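Local atomic coordinates of leucine aminopeptidase 2 (Saccharomyces cerevisiae, PDB entry 2XQ0), a protein that cleaves preferentially di- and tripeptides as a zinc-dependent aminopeptidase, and in vitro also shows low epoxide hydrolase activity. Residues 353-358 against 459-464; 360-365 against 386-391; 373-378 against 382-387. One frame throughout, in Å; residues are numbered along the deposited sequence.

All three contacts lie near the N-terminal part of helix 388-403, which carries the catalytic tyrosine Y390, on parts of the chain that touch it or lead into it. Along the chain come first 353-358, in helix 341-360, then 360-365 at and past its end, the loop segments 373-378 and 382-387, segment 386-391 leading into the helix, and far later 459-464. Contacts 2 and 3 are both nested inside the loop closed by contact 1, and share S386 and T387. Centre to centre, contact 1 is about 9 Å from contact 2 and about 19 Å from contact 3, with about 11 Å between contacts 2 and 3. Contact 1 adjoins the residues leading into the helix through L355 and S358.

Contact 1. Residues 353-358 against 459-464; sequences SDLQNS and GMPPRP
Q356, on helix 341-360, and M460, in the irregular loop between helices 451-456 and 469-484, make the closest backbone approach, 7.0 Å from CA to CA. M460 spans the gap with a doubly bent side chain: turns at chi2 (-69°) and chi3 (-72°) fold the thioether over the helix surface. Its sulfur SD settles 3.8 Å from L355 CG, the two side chains meeting tip to tip, and the same SD also lies 3.8 Å from Q356 CA, so it sits against the helix backbone as well. L355 reaches across with CG swung anti to its backbone nitrogen (chi1 -175°), which brings CD2 to 3.9 Å from CD of the P461 ring. The segment GMPPRP belongs to a proline-rich loop, consistent with the linker that joins the catalytic and C-terminal helical domains in leukotriene A4 hydrolases; here it lies against helix 341-360 of the catalytic domain. Q356 crosses M460 at about a right angle, its OE1 3.6 Å from M460 CG, while NE2 is hydrogen-bonded to D360 one turn further on. That bond restrains the amide beside the methionine chain. W352 and I359 of helix 341-360 extend the apolar bed under M460, and W454 touches P461. Just before M460, the backbone of G459 is held through its N by S369 OG and through its O by K392 NZ.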
loop_
_atom_site.group_PDB
_atom_site.type_symbol
_atom_site.label_atom_id
_atom_site.label_comp_id
_atom_site.label_asym_id
_atom_site.label_seq_id
_atom_site.Cartn_x
_atom_site.Cartn_y
_atom_site.Cartn_z
ATOM N N SER A 353 -2.226 -12.836 -12.279
ATOM C CA SER A 353 -3.060 -12.133 -13.245
ATOM C C SER A 353 -3.032 -10.617 -13.032
ATOM O O SER A 353 -3.111 -9.877 -14.001
ATOM C CB SER A 353 -4.500 -12.652 -13.248
ATOM O OG SER A 353 -5.245 -12.059 -12.210
ATOM N N ASP A 354 -2.943 -10.159 -11.779
ATOM C CA ASP A 354 -2.687 -8.738 -11.495
ATOM C C ASP A 354 -1.362 -8.246 -12.123
ATOM O O ASP A 354 -1.294 -7.150 -12.696
ATOM C CB ASP A 354 -2.655 -8.485 -9.984
ATOM C CG ASP A 354 -4.038 -8.560 -9.336
ATOM O OD1 ASP A 354 -5.058 -8.523 -10.054
ATOM O OD2 ASP A 354 -4.105 -8.646 -8.087
ATOM N N LEU A 355 -0.307 -9.041 -12.002
ATOM C CA LEU A 355 0.979 -8.689 -12.620
ATOM C C LEU A 355 0.829 -8.550 -14.133
ATOM O O LEU A 355 1.291 -7.575 -14.748
ATOM C CB LEU A 355 2.036 -9.762 -12.301
ATOM C CG LEU A 355 3.478 -9.479 -12.769
ATOM C CD1 LEU A 355 3.953 -8.117 -12.248
ATOM C CD2 LEU A 355 4.438 -10.575 -12.349
ATOM N N GLN A 356 0.200 -9.542 -14.745
ATOM C CA GLN A 356 0.008 -9.531 -16.195
ATOM C C GLN A 356 -0.716 -8.288 -16.639
ATOM O O GLN A 356 -0.297 -7.622 -17.581
ATOM C CB GLN A 356 -0.777 -10.760 -16.651
ATOM C CG GLN A 356 -0.914 -10.879 -18.147
ATOM C CD GLN A 356 0.399 -11.210 -18.819
ATOM O OE1 GLN A 356 0.868 -12.343 -18.757
ATOM N NE2 GLN A 356 1.002 -10.218 -19.471
ATOM N N ASN A 357 -1.820 -7.980 -15.974
ATOM C CA ASN A 357 -2.600 -6.816 -16.337
ATOM C C ASN A 357 -1.789 -5.536 -16.195
ATOM O O ASN A 357 -1.852 -4.650 -17.034
ATOM C CB ASN A 357 -3.866 -6.742 -15.480
ATOM C CG ASN A 357 -4.797 -7.916 -15.715
ATOM O OD1 ASN A 357 -4.712 -8.592 -16.741
ATOM N ND2 ASN A 357 -5.694 -8.161 -14.770
ATOM N N SER A 358 -1.020 -5.451 -15.119
ATOM C CA SER A 358 -0.234 -4.261 -14.836
ATOM C C SER A 358 0.824 -4.015 -15.909
ATOM O O SER A 358 1.046 -2.878 -16.332
ATOM C CB SER A 358 0.409 -4.388 -13.454
ATOM O OG SER A 358 1.338 -3.348 -13.236
ATOM N N GLY A 459 9.145 -7.437 -18.383
ATOM C CA GLY A 459 8.165 -8.464 -18.720
ATOM C C GLY A 459 7.856 -9.449 -17.604
ATOM O O GLY A 459 8.348 -9.297 -16.485
ATOM N N MET A 460 7.020 -10.445 -17.904
ATOM C CA MET A 460 6.657 -11.478 -16.931
ATOM C C MET A 460 7.840 -12.386 -16.659
ATOM O O MET A 460 8.548 -12.766 -17.574
ATOM C CB MET A 460 5.496 -12.333 -17.446
ATOM C CG MET A 460 4.258 -11.549 -17.772
ATOM S SD MET A 460 3.513 -10.893 -16.275
ATOM C CE MET A 460 2.845 -12.385 -15.533
ATOM N N PRO A 461 8.055 -12.747 -15.392
ATOM C CA PRO A 461 9.105 -13.732 -15.176
ATOM C C PRO A 461 8.609 -15.122 -15.581
ATOM O O PRO A 461 7.459 -15.269 -15.977
ATOM C CB PRO A 461 9.312 -13.662 -13.671
ATOM C CG PRO A 461 7.975 -13.298 -13.130
ATOM C CD PRO A 461 7.268 -12.500 -14.176
ATOM N N PRO A 462 9.465 -16.145 -15.467
ATOM C CA PRO A 462 8.987 -17.493 -15.762
ATOM C C PRO A 462 7.830 -17.870 -14.838
ATOM O O PRO A 462 7.871 -17.537 -13.652
ATOM C CB PRO A 462 10.213 -18.366 -15.462
ATOM C CG PRO A 462 11.370 -17.481 -15.668
ATOM C CD PRO A 462 10.906 -16.121 -15.171
ATOM N N ARG A 463 6.844 -18.592 -15.360
ATOM C CA ARG A 463 5.624 -18.874 -14.598
ATOM C C ARG A 463 5.748 -20.102 -13.708
ATOM O O ARG A 463 6.062 -21.202 -14.172
ATOM C CB ARG A 463 4.422 -19.048 -15.529
ATOM C CG ARG A 463 3.107 -19.241 -14.764
ATOM C CD ARG A 463 1.945 -19.247 -15.734
ATOM N NE ARG A 463 1.970 -20.444 -16.560
ATOM C CZ ARG A 463 1.235 -20.612 -17.655
ATOM N NH1 ARG A 463 0.447 -19.635 -18.079
ATOM N NH2 ARG A 463 1.309 -21.749 -18.337
ATOM N N PRO A 464 5.477 -19.933 -12.415
ATOM C CA PRO A 464 5.580 -21.104 -11.541
ATOM C C PRO A 464 4.380 -22.038 -11.687
ATOM O O PRO A 464 3.403 -21.690 -12.345
ATOM C CB PRO A 464 5.606 -20.489 -10.143
ATOM C CG PRO A 464 4.882 -19.180 -10.296
ATOM C CD PRO A 464 5.098 -18.697 -11.698
#

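Contact 2. Residues 360-365 against 386-391; sequences DSMKDP and STVPYE. With BES (2-(3-amino-2-hydroxy-4-phenyl-butyrylamino)-4-methyl-pentanoic acid), chain B.
The methyl CE of M362 presses against S386, 3.5 Å from OG and 3.6 Å from CB, and reaches the branch CG2 of V388 at 3.9 Å. A side chain extended beyond CG (chi2 -167°, chi3 -173°) carries the methyl this far from the loop that follows helix 341-360. No hydrogen bond joins the two segments; the contact is van der Waals packing of one methyl on S386 and V388. S386 OG, besides touching the methionine, accepts from V388 N at 3.0 Å, with an N-H...O angle of 157°, a capping bond in the turn that leads into helix 388-403. Two residues beyond V388, that helix bears Y390, the proton donor of the thermolysin-like active site of M1 peptidases. Its OH donates to the amide carbonyl oxygen O3 of the bound bestatin at 3.0 Å, and O3 lies at the ring edge, in the ring plane, with CE2 only 3.2 Å from it. C16, on the leucyl side chain of the inhibitor, comes within 3.7 Å of the same CE2. G274, E277 and E147 add further hydrogen bonds to the inhibitor. The tyrosine touches the zinc ligand E324 and V328, both on helix 321-339, and E391 ties the two helices together through its salt bridge to R332. M362 also touches F368 and S369, while L355 and I359 of helix 341-360 touch V388.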
loop_
_atom_site.group_PDB
_atom_site.type_symbol
_atom_site.label_atom_id
_atom_site.label_comp_id
_atom_site.label_asym_id
_atom_site.label_seq_id
_atom_site.Cartn_x
_atom_site.Cartn_y
_atom_site.Cartn_z
ATOM N N ASP A 360 0.747 -5.409 -19.027
ATOM C CA ASP A 360 0.014 -5.217 -20.288
ATOM C C ASP A 360 -0.527 -3.789 -20.425
ATOM O O ASP A 360 -0.639 -3.260 -21.530
ATOM C CB ASP A 360 -1.153 -6.212 -20.409
ATOM C CG ASP A 360 -0.690 -7.623 -20.719
ATOM O OD1 ASP A 360 0.532 -7.831 -20.857
ATOM O OD2 ASP A 360 -1.549 -8.526 -20.835
ATOM N N SER A 361 -0.878 -3.174 -19.305
ATOM C CA SER A 361 -1.481 -1.849 -19.327
ATOM C C SER A 361 -0.402 -0.780 -19.283
ATOM O O SER A 361 -0.684 0.419 -19.296
ATOM C CB SER A 361 -2.421 -1.679 -18.134
ATOM O OG SER A 361 -1.707 -1.201 -17.002
ATOM N N MET A 362 0.846 -1.218 -19.245
ATOM C CA MET A 362 1.943 -0.292 -19.015
ATOM C C MET A 362 2.286 0.629 -20.172
ATOM O O MET A 362 2.337 0.242 -21.334
ATOM C CB MET A 362 3.199 -1.032 -18.558
ATOM C CG MET A 362 3.374 -1.000 -17.059
ATOM S SD MET A 362 5.006 -1.534 -16.585
ATOM C CE MET A 362 4.818 -1.591 -14.805
ATOM N N LYS A 363 2.484 1.876 -19.788
ATOM C CA LYS A 363 3.108 2.925 -20.571
ATOM C C LYS A 363 4.406 2.499 -21.273
ATOM O O LYS A 363 4.476 2.358 -22.501
ATOM C CB LYS A 363 3.467 4.005 -19.560
ATOM C CG LYS A 363 4.091 3.366 -18.309
ATOM C CD LYS A 363 3.948 4.222 -17.078
ATOM C CE LYS A 363 4.515 3.491 -15.876
ATOM N NZ LYS A 363 3.872 2.158 -15.731
ATOM N N ASP A 364 5.436 2.314 -20.455
ATOM C CA ASP A 364 6.801 2.085 -20.887
ATOM C C ASP A 364 7.259 0.823 -20.174
ATOM O O ASP A 364 8.070 0.902 -19.253
ATOM C CB ASP A 364 7.648 3.281 -20.427
ATOM C CG ASP A 364 9.086 3.225 -20.906
ATOM O OD1 ASP A 364 9.482 2.206 -21.514
ATOM O OD2 ASP A 364 9.823 4.217 -20.668
ATOM N N PRO A 365 6.718 -0.343 -20.575
ATOM C CA PRO A 365 7.042 -1.591 -19.868
ATOM C C PRO A 365 8.535 -1.920 -19.888
ATOM O O PRO A 365 9.032 -2.477 -18.911
ATOM C CB PRO A 365 6.231 -2.655 -20.623
ATOM C CG PRO A 365 5.952 -2.042 -21.969
ATOM C CD PRO A 365 5.805 -0.575 -21.713
ATOM N N SER A 386 3.849 -0.027 -9.287
ATOM C CA SER A 386 2.946 -0.825 -10.078
ATOM C C SER A 386 2.868 -2.123 -9.329
ATOM O O SER A 386 3.372 -2.236 -8.216
ATOM C CB SER A 386 3.537 -1.086 -11.460
ATOM O OG SER A 386 4.666 -1.947 -11.366
ATOM N N THR A 387 2.279 -3.123 -9.961
ATOM C CA THR A 387 2.227 -4.447 -9.374
ATOM C C THR A 387 3.574 -5.183 -9.426
ATOM O O THR A 387 3.779 -6.162 -8.708
ATOM C CB THR A 387 1.155 -5.273 -10.070
ATOM O OG1 THR A 387 -0.080 -4.534 -10.060
ATOM C CG2 THR A 387 0.981 -6.599 -9.366
ATOM N N VAL A 388 4.502 -4.705 -10.253
ATOM C CA VAL A 388 5.782 -5.413 -10.441
ATOM C C VAL A 388 6.590 -5.665 -9.157
ATOM O O VAL A 388 7.009 -6.791 -8.906
ATOM C CB VAL A 388 6.658 -4.704 -11.500
ATOM C CG1 VAL A 388 8.062 -5.319 -11.544
ATOM C CG2 VAL A 388 5.985 -4.795 -12.858
ATOM N N PRO A 389 6.816 -4.624 -8.330
ATOM C CA PRO A 389 7.618 -4.926 -7.133
ATOM C C PRO A 389 6.933 -5.935 -6.222
ATOM O O PRO A 389 7.609 -6.744 -5.573
ATOM C CB PRO A 389 7.752 -3.561 -6.424
ATOM C CG PRO A 389 6.738 -2.649 -7.095
ATOM C CD PRO A 389 6.625 -3.176 -8.516
ATOM N N TYR A 390 5.605 -5.871 -6.166
ATOM C CA TYR A 390 4.824 -6.786 -5.345
ATOM C C TYR A 390 4.965 -8.214 -5.853
ATOM O O TYR A 390 5.397 -9.108 -5.129
ATOM C CB TYR A 390 3.339 -6.380 -5.377
ATOM C CG TYR A 390 3.043 -5.042 -4.720
ATOM C CD1 TYR A 390 3.212 -3.841 -5.411
ATOM C CD2 TYR A 390 2.574 -4.987 -3.414
ATOM C CE1 TYR A 390 2.943 -2.610 -4.798
ATOM C CE2 TYR A 390 2.298 -3.766 -2.793
ATOM C CZ TYR A 390 2.483 -2.590 -3.483
ATOM O OH TYR A 390 2.196 -1.392 -2.863
ATOM N N GLU A 391 4.586 -8.421 -7.102
ATOM C CA GLU A 391 4.390 -9.774 -7.617
ATOM C C GLU A 391 5.613 -10.367 -8.292
ATOM O O GLU A 391 5.853 -11.562 -8.178
ATOM C CB GLU A 391 3.203 -9.816 -8.580
ATOM C CG GLU A 391 1.849 -9.487 -7.928
ATOM C CD GLU A 391 1.414 -10.517 -6.888
ATOM O OE1 GLU A 391 1.883 -11.678 -6.932
ATOM O OE2 GLU A 391 0.603 -10.161 -6.012
HETATM N N2 BES B . 1.955 1.389 1.877
HETATM C C1 BES B . 1.451 0.508 0.843
HETATM C C6 BES B . 0.604 1.298 -0.156
HETATM C C7 BES B . 1.459 2.323 -0.867
HETATM C C8 BES B . 2.695 1.951 -1.385
HETATM C C12 BES B . 1.023 3.639 -0.988
HETATM C C9 BES B . 3.488 2.890 -2.034
HETATM C C11 BES B . 1.818 4.579 -1.637
HETATM C C10 BES B . 3.052 4.205 -2.162
HETATM C C2 BES B . 0.624 -0.635 1.444
HETATM O O2 BES B . 1.319 -1.432 2.415
HETATM C C3 BES B . 0.187 -1.502 0.311
HETATM O O3 BES B . 0.980 -2.234 -0.285
HETATM N N1 BES B . -1.106 -1.330 0.069
HETATM C C4 BES B . -1.923 -1.970 -0.941
HETATM C C13 BES B . -2.591 -3.110 -0.182
HETATM C C14 BES B . -2.404 -4.462 -0.858
HETATM C C15 BES B . -2.600 -5.585 0.154
HETATM C C16 BES B . -1.045 -4.573 -1.547
HETATM C C5 BES B . -2.970 -0.970 -1.340
HETATM O O1 BES B . -3.480 -1.046 -2.480
HETATM O O4 BES B . -3.290 -0.083 -0.508
#

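Contact 3. Residues 373-378 against 382-387; sequences QNLNDN and DDAFST
F385 N donates to D382 O at 2.8 Å, closing the 3-10 turn on which A384 sits with its methyl directed at Q373 and L375. This one CB is the meeting point of the contact. L375 brings up CD2 to 3.8 Å, with CG placed beside the backbone nitrogen (chi1 -62°) and anti to the carbonyl carbon. Q373, two residues earlier in the loop, approaches with a chain bent at chi2 (-68°), its CG 4.1 Å from A384 CB. The nearest CA atoms, those of Q373 and A384, are 7.3 Å apart, and no hydrogen bond crosses between the segments: this is a buried contact, apolar between L375 and A384, with the amide end of Q373 bordering the methyl. N318 holds the first segment from outside, pairing through its backbone with Q373 and through OD1 with L375 N, and W317 lies against L375. R367 NH1 reaches N374 O. Beyond the turn, the F385 ring meets that of F320, with the planes at about 50°. The contact folds the connection between helices 365-368 and 388-403 back on itself; the neighbouring F385, not the contact itself, reaches the bound bestatin in the active site of this M1 aminopeptidase.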
loop_
_atom_site.group_PDB
_atom_site.type_symbol
_atom_site.label_atom_id
_atom_site.label_comp_id
_atom_site.label_asym_id
_atom_site.label_seq_id
_atom_site.Cartn_x
_atom_site.Cartn_y
_atom_site.Cartn_z
ATOM N N GLN A 373 14.570 -0.786 -10.115
ATOM C CA GLN A 373 14.277 0.410 -10.895
ATOM C C GLN A 373 15.471 1.357 -10.955
ATOM O O GLN A 373 16.434 1.207 -10.197
ATOM C CB GLN A 373 13.043 1.116 -10.309
ATOM C CG GLN A 373 11.759 0.408 -10.634
ATOM C CD GLN A 373 11.435 0.473 -12.112
ATOM O OE1 GLN A 373 11.393 -0.546 -12.814
ATOM N NE2 GLN A 373 11.211 1.675 -12.596
ATOM N N ASN A 374 15.405 2.324 -11.861
ATOM C CA ASN A 374 16.504 3.264 -12.077
ATOM C C ASN A 374 15.905 4.646 -12.172
ATOM O O ASN A 374 15.753 5.195 -13.257
ATOM C CB ASN A 374 17.279 2.906 -13.359
ATOM C CG ASN A 374 18.434 3.880 -13.666
ATOM O OD1 ASN A 374 18.914 4.615 -12.803
ATOM N ND2 ASN A 374 18.891 3.860 -14.913
ATOM N N LEU A 375 15.524 5.189 -11.025
ATOM C CA LEU A 375 14.906 6.491 -10.982
ATOM C C LEU A 375 16.048 7.492 -11.012
ATOM O O LEU A 375 17.124 7.244 -10.478
ATOM C CB LEU A 375 14.103 6.670 -9.691
ATOM C CG LEU A 375 12.919 5.747 -9.385
ATOM C CD1 LEU A 375 12.269 6.157 -8.075
ATOM C CD2 LEU A 375 11.886 5.767 -10.499
ATOM N N ASN A 376 15.842 8.621 -11.643
ATOM C CA ASN A 376 16.881 9.631 -11.555
ATOM C C ASN A 376 16.381 10.628 -10.534
ATOM O O ASN A 376 15.490 10.306 -9.755
ATOM C CB ASN A 376 17.115 10.282 -12.911
ATOM C CG ASN A 376 17.255 9.266 -14.036
ATOM O OD1 ASN A 376 16.476 9.274 -14.998
ATOM N ND2 ASN A 376 18.245 8.380 -13.919
ATOM N N ASP A 377 16.944 11.831 -10.520
ATOM C CA ASP A 377 16.371 12.895 -9.712
ATOM C C ASP A 377 15.269 13.601 -10.490
ATOM O O ASP A 377 14.680 14.559 -10.003
ATOM C CB ASP A 377 17.439 13.901 -9.280
ATOM C CG ASP A 377 18.156 14.517 -10.449
ATOM O OD1 ASP A 377 17.744 14.236 -11.592
ATOM O OD2 ASP A 377 19.133 15.271 -10.229
ATOM N N ASN A 378 15.000 13.130 -11.706
ATOM C CA ASN A 378 13.948 13.713 -12.532
ATOM C C ASN A 378 12.703 12.822 -12.588
ATOM O O ASN A 378 11.727 13.135 -13.265
ATOM C CB ASN A 378 14.461 13.950 -13.952
ATOM C CG ASN A 378 14.840 12.654 -14.656
ATOM O OD1 ASN A 378 15.022 11.612 -14.011
ATOM N ND2 ASN A 378 14.956 12.707 -15.981
ATOM N N ASP A 382 6.502 7.736 -7.711
ATOM C CA ASP A 382 5.168 7.222 -8.019
ATOM C C ASP A 382 5.180 6.483 -9.349
ATOM O O ASP A 382 4.625 5.395 -9.471
ATOM C CB ASP A 382 4.147 8.364 -8.111
ATOM C CG ASP A 382 3.553 8.749 -6.763
ATOM O OD1 ASP A 382 3.544 7.903 -5.841
ATOM O OD2 ASP A 382 3.075 9.900 -6.632
ATOM N N ASP A 383 5.816 7.087 -10.346
ATOM C CA ASP A 383 5.789 6.563 -11.708
ATOM C C ASP A 383 6.311 5.135 -11.806
ATOM O O ASP A 383 6.129 4.474 -12.826
ATOM C CB ASP A 383 6.578 7.474 -12.661
ATOM C CG ASP A 383 5.857 8.779 -12.952
ATOM O OD1 ASP A 383 4.777 9.025 -12.363
ATOM O OD2 ASP A 383 6.376 9.563 -13.776
ATOM N N ALA A 384 6.951 4.661 -10.744
ATOM C CA ALA A 384 7.544 3.331 -10.745
ATOM C C ALA A 384 6.753 2.358 -9.894
ATOM O O ALA A 384 7.083 1.179 -9.826
ATOM C CB ALA A 384 8.966 3.395 -10.245
ATOM N N PHE A 385 5.719 2.849 -9.222
ATOM C CA PHE A 385 4.888 1.954 -8.435
ATOM C C PHE A 385 3.867 1.291 -9.353
ATOM O O PHE A 385 3.167 1.940 -10.138
ATOM C CB PHE A 385 4.244 2.666 -7.238
ATOM C CG PHE A 385 5.250 3.275 -6.295
ATOM C CD1 PHE A 385 6.452 2.631 -6.034
ATOM C CD2 PHE A 385 5.007 4.491 -5.683
ATOM C CE1 PHE A 385 7.386 3.186 -5.176
ATOM C CE2 PHE A 385 5.942 5.049 -4.825
ATOM C CZ PHE A 385 7.127 4.396 -4.570
ATOM N N SER A 386 3.849 -0.027 -9.287
ATOM C CA SER A 386 2.946 -0.825 -10.078
ATOM C C SER A 386 2.868 -2.123 -9.329
ATOM O O SER A 386 3.372 -2.236 -8.216
ATOM C CB SER A 386 3.537 -1.086 -11.460
ATOM O OG SER A 386 4.666 -1.947 -11.366
ATOM N N THR A 387 2.279 -3.123 -9.961
ATOM C CA THR A 387 2.227 -4.447 -9.374
ATOM C C THR A 387 3.574 -5.183 -9.426
ATOM O O THR A 387 3.779 -6.162 -8.708
ATOM C CB THR A 387 1.155 -5.273 -10.070
ATOM O OG1 THR A 387 -0.080 -4.534 -10.060
ATOM C CG2 THR A 387 0.981 -6.599 -9.366
#